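PDB 5Z1V: AvrPib protein from Magnaporthe oryzae, which is a MAX effector of unknown biochemical activity with avirulence function in the rice blast fungus, dependent on a positively charged patch and a stabilized hydrophobic core. Local coordinates for residues Thr13-Leu18 with Val46-Asp51. Sequence-based numbering, arbitrary orientation. Where two conformers were deposited one is given.
Sequences TQVTIL and VSVSDD
Val48 meets both Thr13 and Val15: CG1 faces Thr13, and CG2 lies mainly against Val15. Its CG1 lies anti to the backbone N (chi1 -179°) and reaches Thr13 tip to tip. There it sits 3.8 Å from Thr13 OG1 and almost as near to Thr13 CG2, so the methyl faces both branches of the threonine. The other methyl passes alongside Val15, the two side chains running in opposite directions; Val48 CG2 lies 3.8 Å from Val15 CG2. Val15 is divided in the same way. Its CG1 turns to Val46, and Val15 CG1 meets Val46 CG1 tip to tip at 4.1 Å. Val15 is thus shared between two valines of one strand. No hydrogen bond joins the two segments; the contact is made by side chains, mostly methyl groups. The strand axes are 9.1 Å apart and their directions differ by 135°, so side chains bridge the gap between two layers. Val27 and Val63 from the neighbouring strands, together with Pro54, also touch Val15. Val29 packs on Val48, and Ile56 on Val46. Val15, Val46 and Val48 are buried, while Thr13 is partly exposed. This packing of one three-stranded antiparallel sheet on the other is part of the hydrophobic core of the MAX-effector beta-sandwich.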
# COMPACT_ATOMS: atom_id res chain seq x y z
N THR A 13 -4.49 -3.27 6.98
CA THR A 13 -5.17 -2.79 5.79
C THR A 13 -4.50 -3.42 4.57
O THR A 13 -3.28 -3.35 4.44
CB THR A 13 -5.12 -1.27 5.68
OG1 THR A 13 -5.86 -0.69 6.77
CG2 THR A 13 -5.73 -0.82 4.37
N GLN A 14 -5.30 -4.09 3.72
CA GLN A 14 -4.77 -4.68 2.50
C GLN A 14 -4.77 -3.61 1.42
O GLN A 14 -5.80 -2.99 1.15
CB GLN A 14 -5.59 -5.88 2.03
CG GLN A 14 -5.17 -7.23 2.61
CD GLN A 14 -5.57 -8.41 1.73
OE1 GLN A 14 -5.60 -8.30 0.50
NE2 GLN A 14 -5.88 -9.54 2.36
N VAL A 15 -3.62 -3.40 0.81
CA VAL A 15 -3.44 -2.34 -0.17
C VAL A 15 -3.11 -2.98 -1.51
O VAL A 15 -2.13 -3.72 -1.62
CB VAL A 15 -2.33 -1.38 0.23
CG1 VAL A 15 -2.18 -0.30 -0.82
CG2 VAL A 15 -2.64 -0.77 1.62
N THR A 16 -3.88 -2.65 -2.53
CA THR A 16 -3.60 -3.16 -3.87
C THR A 16 -2.76 -2.15 -4.62
O THR A 16 -3.06 -0.95 -4.62
CB THR A 16 -4.89 -3.47 -4.62
OG1 THR A 16 -5.57 -4.50 -3.91
CG2 THR A 16 -4.60 -3.94 -6.06
N ILE A 17 -1.67 -2.63 -5.22
CA ILE A 17 -0.75 -1.81 -5.99
C ILE A 17 -1.09 -2.00 -7.46
O ILE A 17 -1.11 -3.15 -7.95
CB ILE A 17 0.71 -2.18 -5.70
CG1 ILE A 17 1.02 -1.93 -4.22
CG2 ILE A 17 1.65 -1.32 -6.54
CD1 ILE A 17 2.50 -2.03 -3.86
N LEU A 18 -1.34 -0.88 -8.13
CA LEU A 18 -1.85 -0.80 -9.49
C LEU A 18 -0.80 -0.18 -10.39
O LEU A 18 -0.13 0.79 -10.02
CB LEU A 18 -3.11 0.06 -9.57
CG LEU A 18 -4.28 -0.32 -8.68
CD1 LEU A 18 -5.28 0.80 -8.69
CD2 LEU A 18 -4.89 -1.64 -9.17
N VAL A 46 4.58 2.94 1.21
CA VAL A 46 3.12 2.82 1.17
C VAL A 46 2.58 3.27 2.52
O VAL A 46 2.97 2.73 3.56
CB VAL A 46 2.66 1.39 0.86
CG1 VAL A 46 1.11 1.31 0.94
CG2 VAL A 46 3.16 0.96 -0.52
N SER A 47 1.67 4.23 2.51
CA SER A 47 1.09 4.77 3.73
C SER A 47 -0.41 4.51 3.74
O SER A 47 -1.05 4.59 2.69
CB SER A 47 1.35 6.28 3.84
OG SER A 47 2.73 6.57 3.70
N VAL A 48 -0.96 4.18 4.90
CA VAL A 48 -2.41 4.08 5.07
C VAL A 48 -2.83 5.12 6.10
O VAL A 48 -2.28 5.17 7.21
CB VAL A 48 -2.86 2.68 5.51
CG1 VAL A 48 -4.37 2.64 5.64
CG2 VAL A 48 -2.38 1.63 4.50
N SER A 49 -3.76 6.00 5.70
CA SER A 49 -4.24 7.04 6.58
C SER A 49 -5.19 6.47 7.63
O SER A 49 -5.62 5.32 7.55
CB SER A 49 -4.95 8.14 5.77
OG SER A 49 -4.07 8.70 4.82
N ASP A 50 -5.54 7.31 8.61
CA ASP A 50 -6.52 6.93 9.63
C ASP A 50 -7.79 6.34 9.01
O ASP A 50 -8.38 5.40 9.56
CB ASP A 50 -6.91 8.15 10.47
CG ASP A 50 -5.87 8.55 11.50
OD1 ASP A 50 -6.19 9.42 12.35
OD2 ASP A 50 -4.75 7.99 11.48
N ASP A 51 -8.23 6.90 7.89
CA ASP A 51 -9.49 6.47 7.29
C ASP A 51 -9.31 5.27 6.37
O ASP A 51 -10.26 4.90 5.68
CB ASP A 51 -10.16 7.65 6.54
CG ASP A 51 -9.37 8.13 5.31
OD1 ASP A 51 -8.38 7.47 4.91
OD2 ASP A 51 -9.76 9.16 4.71